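Local coordinates for tubulin-like protein CetZ (Methanosaeta thermophila, PDB 3ZID) that binds and probably hydrolyses GTP as a tubulin/FtsZ-like cytoskeletal protein, and probably helps to control the shape of archaeal cells, at residues 101-112 against 132-143; 75-86 against 114-124. All blocks are in the same frame, centred on the assembly; numbering follows the deposited sequence.

Contact 1. Residues 101-112 against 132-143; sequences GDFDLIFVMTSV and YKNATIVPIAVL. With GDP (guanosine-5'-diphosphate), chain C.
F103 and Y132 pack side by side just before the two strands begin, pointing the same way. The edge of the F103 ring is turned toward the face of Y132 in an offset edge-to-face pair, the planes 61° apart. The phenol end of Y132 is held as well: its OH donates to G101 O at 3.1 Å, approaching nearly along the C=O axis. With CG anti to the carbonyl carbon (chi1 -62°), the Y132 ring is directed toward the 101-112 segment, with D102 OD1 at its edge; I106 CD1 comes to 3.9 Å from its CD2, the two side chains crossing at about a right angle.

Beyond this aromatic pair, strands 105-111 and 136-143 run parallel, and their backbones alternate as donor and acceptor from T136 N on D104 O to V112 N on V142 O. On one face L105 CD1 slants across T136 CG2, while the next two pairs lie alongside each other. F107 leans on V138, its CD1 3.8 Å from V138 CB, and also meets I140 CD1. M109 CG lies 3.7 Å from I140 CG1; beyond CG the sulfur carries the chain on toward M6 of strand 3-9. On the other face V108 packs on S121 and I125 of helix 117-131 and I137 on K129, while P139 meets A168.

At the C-terminal end the chemistry changes. S111 OG, set between its backbone N and carbonyl carbon (chi1 71°), donates to GDP O5' at 2.7 Å, while V142 CG1 lies 3.9 Å from the guanine N2. Just beyond, V112 CG1 rests 3.7 Å from A141 CB. This is the right-handed beta-alpha-beta crossover of a Rossmann-like tubulin/FtsZ GTPase domain, with nucleotide bound at the C-terminal ends of its parallel strands.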
loop_
_atom_site.group_PDB
_atom_site.type_symbol
_atom_site.label_atom_id
_atom_site.label_comp_id
_atom_site.label_asym_id
_atom_site.label_seq_id
_atom_site.Cartn_x
_atom_site.Cartn_y
_atom_site.Cartn_z
ATOM N N GLY A 101 -2.536 23.428 -5.067
ATOM C CA GLY A 101 -2.810 24.076 -3.796
ATOM C C GLY A 101 -2.266 23.375 -2.570
ATOM O O GLY A 101 -1.287 22.628 -2.641
ATOM N N ASP A 102 -2.892 23.647 -1.430
ATOM C CA ASP A 102 -2.470 23.051 -0.172
ATOM C C ASP A 102 -3.244 21.785 0.093
ATOM O O ASP A 102 -4.357 21.621 -0.388
ATOM C CB ASP A 102 -2.661 24.013 1.005
ATOM C CG ASP A 102 -1.497 24.960 1.188
ATOM O OD1 ASP A 102 -0.376 24.628 0.752
ATOM O OD2 ASP A 102 -1.704 26.038 1.780
ATOM N N PHE A 103 -2.628 20.881 0.845
ATOM C CA PHE A 103 -3.252 19.623 1.221
ATOM C C PHE A 103 -3.006 19.327 2.673
ATOM O O PHE A 103 -1.926 19.596 3.191
ATOM C CB PHE A 103 -2.710 18.488 0.369
ATOM C CG PHE A 103 -2.946 18.695 -1.077
ATOM C CD1 PHE A 103 -4.222 18.531 -1.606
ATOM C CD2 PHE A 103 -1.921 19.121 -1.898
ATOM C CE1 PHE A 103 -4.460 18.749 -2.942
ATOM C CE2 PHE A 103 -2.146 19.334 -3.227
ATOM C CZ PHE A 103 -3.424 19.152 -3.757
ATOM N N ASP A 104 -4.009 18.744 3.317
ATOM C CA ASP A 104 -3.883 18.318 4.694
ATOM C C ASP A 104 -3.492 16.837 4.768
ATOM O O ASP A 104 -2.917 16.380 5.747
ATOM C CB ASP A 104 -5.212 18.536 5.407
ATOM C CG ASP A 104 -5.795 19.922 5.146
ATOM O OD1 ASP A 104 -5.089 20.929 5.388
ATOM O OD2 ASP A 104 -6.958 19.995 4.693
ATOM N N LEU A 105 -3.824 16.089 3.732
ATOM C CA LEU A 105 -3.684 14.644 3.767
ATOM C C LEU A 105 -3.238 14.157 2.395
ATOM O O LEU A 105 -3.866 14.459 1.383
ATOM C CB LEU A 105 -5.035 14.012 4.151
ATOM C CG LEU A 105 -5.154 12.490 4.158
ATOM C CD1 LEU A 105 -4.189 11.867 5.152
ATOM C CD2 LEU A 105 -6.593 12.095 4.503
ATOM N N ILE A 106 -2.165 13.386 2.361
ATOM C CA ILE A 106 -1.621 12.926 1.089
ATOM C C ILE A 106 -1.443 11.424 1.106
ATOM O O ILE A 106 -0.800 10.873 2.003
ATOM C CB ILE A 106 -0.257 13.638 0.753
ATOM C CG1 ILE A 106 -0.402 15.172 0.828
ATOM C CG2 ILE A 106 0.257 13.216 -0.619
ATOM C CD1 ILE A 106 0.913 15.970 0.555
ATOM N N PHE A 107 -2.038 10.761 0.127
ATOM C CA PHE A 107 -1.807 9.338 -0.077
ATOM C C PHE A 107 -0.870 9.127 -1.234
ATOM O O PHE A 107 -1.092 9.665 -2.315
ATOM C CB PHE A 107 -3.121 8.597 -0.314
ATOM C CG PHE A 107 -4.025 8.580 0.898
ATOM C CD1 PHE A 107 -3.742 7.756 1.981
ATOM C CD2 PHE A 107 -5.142 9.407 0.965
ATOM C CE1 PHE A 107 -4.577 7.723 3.120
ATOM C CE2 PHE A 107 -5.995 9.379 2.082
ATOM C CZ PHE A 107 -5.704 8.553 3.170
ATOM N N VAL A 108 0.193 8.363 -0.989
ATOM C CA VAL A 108 1.138 7.972 -2.041
ATOM C C VAL A 108 1.030 6.473 -2.271
ATOM O O VAL A 108 1.424 5.665 -1.434
ATOM C CB VAL A 108 2.585 8.359 -1.704
ATOM C CG1 VAL A 108 3.512 7.982 -2.850
ATOM C CG2 VAL A 108 2.671 9.866 -1.446
ATOM N N MET A 109 0.463 6.124 -3.412
ATOM C CA MET A 109 0.118 4.755 -3.711
ATOM C C MET A 109 1.038 4.176 -4.755
ATOM O O MET A 109 1.195 4.736 -5.836
ATOM C CB MET A 109 -1.320 4.706 -4.179
ATOM C CG MET A 109 -2.227 5.516 -3.269
ATOM S SD MET A 109 -3.901 5.496 -3.899
ATOM C CE MET A 109 -3.642 6.206 -5.506
ATOM N N THR A 110 1.634 3.041 -4.412
ATOM C CA THR A 110 2.602 2.389 -5.263
ATOM C C THR A 110 2.778 0.923 -4.854
ATOM O O THR A 110 2.511 0.545 -3.705
ATOM C CB THR A 110 3.987 3.108 -5.172
ATOM O OG1 THR A 110 4.936 2.395 -5.962
ATOM C CG2 THR A 110 4.502 3.114 -3.743
ATOM N N SER A 111 3.259 0.100 -5.787
ATOM C CA SER A 111 3.845 -1.183 -5.402
ATOM C C SER A 111 5.282 -0.942 -4.942
ATOM O O SER A 111 5.912 0.055 -5.310
ATOM C CB SER A 111 3.839 -2.182 -6.566
ATOM O OG SER A 111 4.774 -1.831 -7.565
ATOM N N VAL A 112 5.805 -1.853 -4.143
ATOM C CA VAL A 112 7.156 -1.717 -3.672
ATOM C C VAL A 112 8.128 -2.484 -4.562
ATOM O O VAL A 112 9.324 -2.365 -4.373
ATOM C CB VAL A 112 7.307 -2.182 -2.209
ATOM C CG1 VAL A 112 6.389 -1.373 -1.323
ATOM C CG2 VAL A 112 6.997 -3.660 -2.076
ATOM N N TYR A 132 4.964 20.390 2.673
ATOM C CA TYR A 132 3.691 20.351 3.386
ATOM C C TYR A 132 3.939 19.823 4.789
ATOM O O TYR A 132 3.561 18.698 5.102
ATOM C CB TYR A 132 2.715 19.425 2.663
ATOM C CG TYR A 132 2.369 19.863 1.253
ATOM C CD1 TYR A 132 1.436 20.870 1.021
ATOM C CD2 TYR A 132 2.955 19.250 0.156
ATOM C CE1 TYR A 132 1.108 21.265 -0.267
ATOM C CE2 TYR A 132 2.640 19.636 -1.136
ATOM C CZ TYR A 132 1.716 20.646 -1.347
ATOM O OH TYR A 132 1.403 21.033 -2.637
ATOM N N LYS A 133 4.583 20.642 5.624
ATOM C CA LYS A 133 5.094 20.209 6.928
ATOM C C LYS A 133 3.983 19.786 7.860
ATOM O O LYS A 133 4.184 18.954 8.734
ATOM C CB LYS A 133 5.911 21.320 7.618
ATOM C CG LYS A 133 7.086 21.878 6.837
ATOM C CD LYS A 133 7.744 23.032 7.616
ATOM C CE LYS A 133 8.977 23.592 6.902
ATOM N NZ LYS A 133 9.543 24.817 7.576
ATOM N N ASN A 134 2.816 20.385 7.686
ATOM C CA ASN A 134 1.683 20.098 8.540
ATOM C C ASN A 134 0.841 18.929 8.018
ATOM O O ASN A 134 -0.112 18.506 8.668
ATOM C CB ASN A 134 0.834 21.351 8.709
ATOM C CG ASN A 134 1.600 22.490 9.369
ATOM O OD1 ASN A 134 2.401 22.275 10.279
ATOM N ND2 ASN A 134 1.353 23.710 8.911
ATOM N N ALA A 135 1.195 18.409 6.847
ATOM C CA ALA A 135 0.394 17.354 6.220
ATOM C C ALA A 135 0.592 15.957 6.805
ATOM O O ALA A 135 1.668 15.606 7.282
ATOM C CB ALA A 135 0.652 17.321 4.720
ATOM N N THR A 136 -0.467 15.163 6.745
ATOM C CA THR A 136 -0.393 13.755 7.064
ATOM C C THR A 136 -0.137 13.046 5.742
ATOM O O THR A 136 -0.940 13.155 4.805
ATOM C CB THR A 136 -1.692 13.272 7.662
ATOM O OG1 THR A 136 -1.918 13.949 8.897
ATOM C CG2 THR A 136 -1.658 11.750 7.884
ATOM N N ILE A 137 1.002 12.369 5.640
ATOM C CA ILE A 137 1.415 11.736 4.384
ATOM C C ILE A 137 1.486 10.235 4.581
ATOM O O ILE A 137 2.265 9.754 5.397
ATOM C CB ILE A 137 2.762 12.264 3.903
ATOM C CG1 ILE A 137 2.718 13.794 3.811
ATOM C CG2 ILE A 137 3.126 11.645 2.557
ATOM C CD1 ILE A 137 3.964 14.448 3.245
ATOM N N VAL A 138 0.660 9.503 3.842
ATOM C CA VAL A 138 0.494 8.075 4.074
ATOM C C VAL A 138 0.787 7.254 2.827
ATOM O O VAL A 138 0.044 7.299 1.840
ATOM C CB VAL A 138 -0.943 7.772 4.516
ATOM C CG1 VAL A 138 -1.161 6.269 4.657
ATOM C CG2 VAL A 138 -1.264 8.510 5.821
ATOM N N PRO A 139 1.894 6.503 2.851
ATOM C CA PRO A 139 2.066 5.590 1.724
ATOM C C PRO A 139 1.141 4.370 1.804
ATOM O O PRO A 139 0.854 3.818 2.880
ATOM C CB PRO A 139 3.548 5.176 1.823
ATOM C CG PRO A 139 3.935 5.438 3.208
ATOM C CD PRO A 139 3.118 6.626 3.659
ATOM N N ILE A 140 0.652 3.981 0.632
ATOM C CA ILE A 140 -0.069 2.737 0.442
ATOM C C ILE A 140 0.882 1.834 -0.330
ATOM O O ILE A 140 1.110 2.046 -1.526
ATOM C CB ILE A 140 -1.328 2.950 -0.400
ATOM C CG1 ILE A 140 -2.116 4.155 0.125
ATOM C CG2 ILE A 140 -2.185 1.698 -0.421
ATOM C CD1 ILE A 140 -2.574 3.995 1.543
ATOM N N ALA A 141 1.453 0.849 0.363
ATOM C CA ALA A 141 2.521 0.015 -0.210
ATOM C C ALA A 141 2.037 -1.383 -0.605
ATOM O O ALA A 141 1.689 -2.192 0.265
ATOM C CB ALA A 141 3.649 -0.097 0.768
ATOM N N VAL A 142 2.025 -1.672 -1.908
ATOM C CA VAL A 142 1.542 -2.967 -2.385
ATOM C C VAL A 142 2.674 -4.002 -2.518
ATOM O O VAL A 142 3.629 -3.784 -3.261
ATOM C CB VAL A 142 0.818 -2.824 -3.724
ATOM C CG1 VAL A 142 0.385 -4.177 -4.230
ATOM C CG2 VAL A 142 -0.387 -1.848 -3.587
ATOM N N LEU A 143 2.562 -5.107 -1.780
ATOM C CA LEU A 143 3.602 -6.152 -1.737
ATOM C C LEU A 143 3.445 -7.156 -2.856
ATOM O O LEU A 143 2.320 -7.398 -3.298
ATOM C CB LEU A 143 3.539 -6.908 -0.405
ATOM C CG LEU A 143 3.483 -6.012 0.822
ATOM C CD1 LEU A 143 3.337 -6.844 2.074
ATOM C CD2 LEU A 143 4.721 -5.134 0.878
HETATM P PB GDP C . 6.364 0.065 -11.927
HETATM O O1B GDP C . 6.298 0.842 -10.624
HETATM O O2B GDP C . 5.388 0.653 -12.928
HETATM O O3B GDP C . 7.784 0.146 -12.459
HETATM O O3A GDP C . 6.056 -1.484 -11.647
HETATM P PA GDP C . 4.640 -2.012 -11.103
HETATM O O1A GDP C . 3.904 -2.744 -12.170
HETATM O O2A GDP C . 3.798 -0.933 -10.457
HETATM O "O5'" GDP C . 5.160 -2.983 -9.956
HETATM C "C5'" GDP C . 5.009 -4.385 -10.121
HETATM C "C4'" GDP C . 4.416 -4.939 -8.833
HETATM O "O4'" GDP C . 3.104 -4.395 -8.683
HETATM C "C3'" GDP C . 4.268 -6.430 -8.963
HETATM O "O3'" GDP C . 4.313 -6.958 -7.639
HETATM C "C2'" GDP C . 2.887 -6.568 -9.542
HETATM O "O2'" GDP C . 2.334 -7.825 -9.169
HETATM C "C1'" GDP C . 2.142 -5.440 -8.856
HETATM N N9 GDP C . 1.060 -4.840 -9.636
HETATM C C8 GDP C . 1.127 -4.350 -10.889
HETATM N N7 GDP C . -0.064 -3.814 -11.252
HETATM C C5 GDP C . -0.901 -3.970 -10.205
HETATM C C6 GDP C . -2.291 -3.619 -9.902
HETATM O O6 GDP C . -2.995 -3.065 -10.756
HETATM N N1 GDP C . -2.769 -3.935 -8.700
HETATM C C2 GDP C . -2.031 -4.552 -7.768
HETATM N N2 GDP C . -2.610 -4.839 -6.583
HETATM N N3 GDP C . -0.738 -4.911 -7.956
HETATM C C4 GDP C . -0.145 -4.632 -9.138
#

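Contact 2. Residues 75-86 against 114-124; sequences VGANRSKGKQGF and GGTGSSFSPLM. With GDP (guanosine-5'-diphosphate), chain C.
F86 and F120 make the tight end of this contact. F86 presents its ring edge to the face of F120, planes 67° apart, and its CB sits over that same face; T116 CG2 covers the opposite one. L123 CB lies over a face of F86, 3.5 Å from CE2, as the two side chains slide past each other in opposite directions. One turn back, G82 brings the helices together: its CA is 3.2 Å from S119 OG. That hydroxyl turns back to the loop before its helix, donating to G115 O. R79, also buried, bends at chi3 (22°), bringing NH1 to S118 OG at 3.3 Å within the guanidinium plane, with a weak second bond to S118 O.

Toward solvent the packing thins. K83 lays the start of its chain, CB and CG, against S119 CB and L123 CD1; its NZ, like R79 NH2, goes on to a salt bridge with E162 of helix 150-165. S80 and Q84 face outward.

At the nucleotide end, G115 N and T116 N both donate to GDP O3B, and G117 N reaches O1B at 2.8 Å. A water bridges G76 O, T116 OG1 and GDP O3B; T116 OG1 also hydrogen-bonds T50 OG1. This glycine-rich loop, GGTGS at the start of helix 117-131, is the phosphate-binding signature of tubulin and FtsZ.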
loop_
_atom_site.group_PDB
_atom_site.type_symbol
_atom_site.label_atom_id
_atom_site.label_comp_id
_atom_site.label_asym_id
_atom_site.label_seq_id
_atom_site.Cartn_x
_atom_site.Cartn_y
_atom_site.Cartn_z
ATOM N N VAL A 75 12.684 2.459 -17.467
ATOM C CA VAL A 75 13.066 2.170 -16.092
ATOM C C VAL A 75 13.002 0.667 -15.801
ATOM O O VAL A 75 13.912 0.106 -15.194
ATOM C CB VAL A 75 12.201 2.956 -15.082
ATOM C CG1 VAL A 75 12.447 2.455 -13.675
ATOM C CG2 VAL A 75 12.508 4.438 -15.182
ATOM N N GLY A 76 11.948 0.017 -16.282
ATOM C CA GLY A 76 11.728 -1.385 -16.007
ATOM C C GLY A 76 11.620 -1.656 -14.519
ATOM O O GLY A 76 10.921 -0.953 -13.808
ATOM N N ALA A 77 12.333 -2.665 -14.033
ATOM C CA ALA A 77 12.308 -2.949 -12.599
ATOM C C ALA A 77 13.600 -2.482 -11.932
ATOM O O ALA A 77 13.920 -2.887 -10.812
ATOM C CB ALA A 77 12.077 -4.435 -12.350
ATOM N N ASN A 78 14.327 -1.610 -12.625
ATOM C CA ASN A 78 15.599 -1.093 -12.134
ATOM C C ASN A 78 15.427 0.137 -11.257
ATOM O O ASN A 78 15.205 1.233 -11.760
ATOM C CB ASN A 78 16.510 -0.768 -13.319
ATOM C CG ASN A 78 17.945 -0.450 -12.906
ATOM O OD1 ASN A 78 18.218 0.017 -11.799
ATOM N ND2 ASN A 78 18.869 -0.707 -13.813
ATOM N N ARG A 79 15.536 -0.048 -9.946
ATOM C CA ARG A 79 15.328 1.053 -9.006
ATOM C C ARG A 79 16.386 2.146 -9.130
ATOM O O ARG A 79 16.096 3.317 -8.882
ATOM C CB ARG A 79 15.232 0.519 -7.575
ATOM C CG ARG A 79 13.930 -0.283 -7.385
ATOM C CD ARG A 79 13.746 -0.860 -5.989
ATOM N NE ARG A 79 14.507 -0.185 -4.936
ATOM C CZ ARG A 79 14.071 0.847 -4.224
ATOM N NH1 ARG A 79 12.875 1.366 -4.453
ATOM N NH2 ARG A 79 14.838 1.360 -3.282
ATOM N N SER A 80 17.602 1.777 -9.534
ATOM C CA SER A 80 18.644 2.783 -9.720
ATOM C C SER A 80 18.244 3.752 -10.818
ATOM O O SER A 80 18.346 4.972 -10.658
ATOM C CB SER A 80 20.001 2.143 -10.064
ATOM O OG SER A 80 20.708 1.737 -8.901
ATOM N N LYS A 81 17.759 3.207 -11.928
ATOM C CA LYS A 81 17.312 4.043 -13.030
ATOM C C LYS A 81 16.085 4.839 -12.619
ATOM O O LYS A 81 15.914 6.001 -12.994
ATOM C CB LYS A 81 17.031 3.191 -14.261
ATOM C CG LYS A 81 18.311 2.727 -14.943
ATOM C CD LYS A 81 18.090 2.495 -16.424
ATOM C CE LYS A 81 19.367 2.786 -17.204
ATOM N NZ LYS A 81 19.206 2.561 -18.669
ATOM N N GLY A 82 15.246 4.213 -11.807
ATOM C CA GLY A 82 14.080 4.890 -11.292
ATOM C C GLY A 82 14.471 6.122 -10.512
ATOM O O GLY A 82 13.919 7.201 -10.718
ATOM N N LYS A 83 15.419 5.954 -9.600
ATOM C CA LYS A 83 15.885 7.062 -8.778
ATOM C C LYS A 83 16.475 8.174 -9.631
ATOM O O LYS A 83 16.202 9.350 -9.382
ATOM C CB LYS A 83 16.894 6.570 -7.747
ATOM C CG LYS A 83 16.267 5.697 -6.681
ATOM C CD LYS A 83 17.319 5.105 -5.776
ATOM C CE LYS A 83 16.682 4.324 -4.648
ATOM N NZ LYS A 83 17.697 3.639 -3.806
ATOM N N GLN A 84 17.280 7.804 -10.630
ATOM C CA GLN A 84 17.853 8.794 -11.543
ATOM C C GLN A 84 16.752 9.530 -12.284
ATOM O O GLN A 84 16.755 10.763 -12.367
ATOM C CB GLN A 84 18.810 8.145 -12.558
ATOM C CG GLN A 84 20.135 7.668 -11.976
ATOM C CD GLN A 84 20.969 6.871 -12.973
ATOM O OE1 GLN A 84 20.473 6.430 -14.013
ATOM N NE2 GLN A 84 22.240 6.669 -12.646
ATOM N N GLY A 85 15.803 8.756 -12.806
ATOM C CA GLY A 85 14.644 9.295 -13.487
ATOM C C GLY A 85 13.895 10.317 -12.646
ATOM O O GLY A 85 13.461 11.354 -13.159
ATOM N N PHE A 86 13.734 10.028 -11.359
ATOM C CA PHE A 86 13.074 10.974 -10.470
ATOM C C PHE A 86 13.848 12.297 -10.325
ATOM O O PHE A 86 13.277 13.379 -10.470
ATOM C CB PHE A 86 12.813 10.370 -9.090
ATOM C CG PHE A 86 12.139 11.324 -8.154
ATOM C CD1 PHE A 86 10.770 11.544 -8.248
ATOM C CD2 PHE A 86 12.870 12.036 -7.211
ATOM C CE1 PHE A 86 10.142 12.438 -7.406
ATOM C CE2 PHE A 86 12.247 12.930 -6.364
ATOM C CZ PHE A 86 10.890 13.135 -6.464
ATOM N N GLY A 114 8.144 -2.765 -8.283
ATOM C CA GLY A 114 8.508 -2.311 -9.607
ATOM C C GLY A 114 9.705 -1.366 -9.548
ATOM O O GLY A 114 10.381 -1.230 -8.521
ATOM N N GLY A 115 9.962 -0.701 -10.662
ATOM C CA GLY A 115 11.093 0.202 -10.763
ATOM C C GLY A 115 10.691 1.651 -10.581
ATOM O O GLY A 115 11.428 2.442 -9.998
ATOM N N THR A 116 9.515 2.006 -11.083
ATOM C CA THR A 116 9.092 3.398 -11.037
ATOM C C THR A 116 8.462 3.766 -9.704
ATOM O O THR A 116 8.959 4.648 -8.981
ATOM C CB THR A 116 8.144 3.767 -12.202
ATOM O OG1 THR A 116 8.850 3.697 -13.444
ATOM C CG2 THR A 116 7.597 5.173 -12.019
ATOM N N GLY A 117 7.353 3.109 -9.384
ATOM C CA GLY A 117 6.657 3.414 -8.153
ATOM C C GLY A 117 7.549 3.313 -6.932
ATOM O O GLY A 117 7.640 4.236 -6.123
ATOM N N SER A 118 8.245 2.188 -6.826
ATOM C CA SER A 118 9.001 1.877 -5.627
ATOM C C SER A 118 10.167 2.810 -5.379
ATOM O O SER A 118 10.589 2.944 -4.240
ATOM C CB SER A 118 9.507 0.439 -5.678
ATOM O OG SER A 118 10.597 0.325 -6.570
ATOM N N SER A 119 10.681 3.452 -6.431
ATOM C CA SER A 119 11.819 4.367 -6.288
ATOM C C SER A 119 11.394 5.823 -6.170
ATOM O O SER A 119 11.913 6.563 -5.336
ATOM C CB SER A 119 12.826 4.202 -7.435
ATOM O OG SER A 119 12.232 4.431 -8.699
ATOM N N PHE A 120 10.451 6.230 -7.010
ATOM C CA PHE A 120 9.902 7.584 -6.960
ATOM C C PHE A 120 9.281 7.876 -5.601
ATOM O O PHE A 120 9.419 8.966 -5.064
ATOM C CB PHE A 120 8.775 7.739 -7.984
ATOM C CG PHE A 120 9.225 8.088 -9.374
ATOM C CD1 PHE A 120 10.346 7.492 -9.948
ATOM C CD2 PHE A 120 8.483 8.997 -10.127
ATOM C CE1 PHE A 120 10.735 7.821 -11.247
ATOM C CE2 PHE A 120 8.851 9.336 -11.417
ATOM C CZ PHE A 120 9.990 8.745 -11.986
ATOM N N SER A 121 8.538 6.913 -5.077
ATOM C CA SER A 121 7.641 7.196 -3.962
ATOM C C SER A 121 8.345 7.639 -2.681
ATOM O O SER A 121 7.969 8.649 -2.095
ATOM C CB SER A 121 6.652 6.047 -3.728
ATOM O OG SER A 121 5.809 5.886 -4.864
ATOM N N PRO A 122 9.376 6.899 -2.244
ATOM C CA PRO A 122 10.092 7.394 -1.064
ATOM C C PRO A 122 10.751 8.733 -1.323
ATOM O O PRO A 122 10.797 9.552 -0.401
ATOM C CB PRO A 122 11.147 6.320 -0.813
ATOM C CG PRO A 122 10.565 5.079 -1.436
ATOM C CD PRO A 122 9.820 5.547 -2.634
ATOM N N LEU A 123 11.245 8.952 -2.544
ATOM C CA LEU A 123 11.882 10.225 -2.891
ATOM C C LEU A 123 10.884 11.354 -2.864
ATOM O O LEU A 123 11.166 12.444 -2.348
ATOM C CB LEU A 123 12.538 10.167 -4.281
ATOM C CG LEU A 123 13.675 9.154 -4.399
ATOM C CD1 LEU A 123 14.412 9.142 -5.761
ATOM C CD2 LEU A 123 14.601 9.475 -3.316
ATOM N N MET A 124 9.707 11.078 -3.420
ATOM C CA MET A 124 8.635 12.061 -3.508
ATOM C C MET A 124 8.098 12.402 -2.121
ATOM O O MET A 124 7.749 13.544 -1.838
ATOM C CB MET A 124 7.510 11.520 -4.394
ATOM C CG MET A 124 6.619 12.602 -5.006
ATOM S SD MET A 124 5.391 11.900 -6.129
ATOM C CE MET A 124 6.384 10.672 -6.951
HETATM P PB GDP C . 6.364 0.065 -11.927
HETATM O O1B GDP C . 6.298 0.842 -10.624
HETATM O O2B GDP C . 5.388 0.653 -12.928
HETATM O O3B GDP C . 7.784 0.146 -12.459
HETATM O O3A GDP C . 6.056 -1.484 -11.647
HETATM P PA GDP C . 4.640 -2.012 -11.103
HETATM O O1A GDP C . 3.904 -2.744 -12.170
HETATM O O2A GDP C . 3.798 -0.933 -10.457
HETATM O "O5'" GDP C . 5.160 -2.983 -9.956
HETATM C "C5'" GDP C . 5.009 -4.385 -10.121
HETATM C "C4'" GDP C . 4.416 -4.939 -8.833
HETATM O "O4'" GDP C . 3.104 -4.395 -8.683
HETATM C "C3'" GDP C . 4.268 -6.430 -8.963
HETATM O "O3'" GDP C . 4.313 -6.958 -7.639
HETATM C "C2'" GDP C . 2.887 -6.568 -9.542
HETATM O "O2'" GDP C . 2.334 -7.825 -9.169
HETATM C "C1'" GDP C . 2.142 -5.440 -8.856
HETATM N N9 GDP C . 1.060 -4.840 -9.636
HETATM C C8 GDP C . 1.127 -4.350 -10.889
HETATM N N7 GDP C . -0.064 -3.814 -11.252
HETATM C C5 GDP C . -0.901 -3.970 -10.205
HETATM C C6 GDP C . -2.291 -3.619 -9.902
HETATM O O6 GDP C . -2.995 -3.065 -10.756
HETATM N N1 GDP C . -2.769 -3.935 -8.700
HETATM C C2 GDP C . -2.031 -4.552 -7.768
HETATM N N2 GDP C . -2.610 -4.839 -6.583
HETATM N N3 GDP C . -0.738 -4.911 -7.956
HETATM C C4 GDP C . -0.145 -4.632 -9.138
HETATM O O HOH W 1 9.135 1.311 -14.489
#

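Both contacts are buried and lie in the GTPase domain, but contact 1 sits deeper, inside the central parallel sheet, whereas contact 2 joins two helices flanking it and reaches solvent along one side. Contact 1 is held by a regular backbone ladder with mostly apolar side chains on both faces; contact 2 relies on aromatic packing, close glycine and serine contacts, and an arginine and a lysine that share E162. Their centres are about 17 Å apart. Strand 105-111 runs directly into the loop and helix of 114-124, and T110 OG1 probably hydrogen-bonds G117 O. Both meet GDP, contact 1 at its nucleoside side and contact 2 at the beta-phosphate.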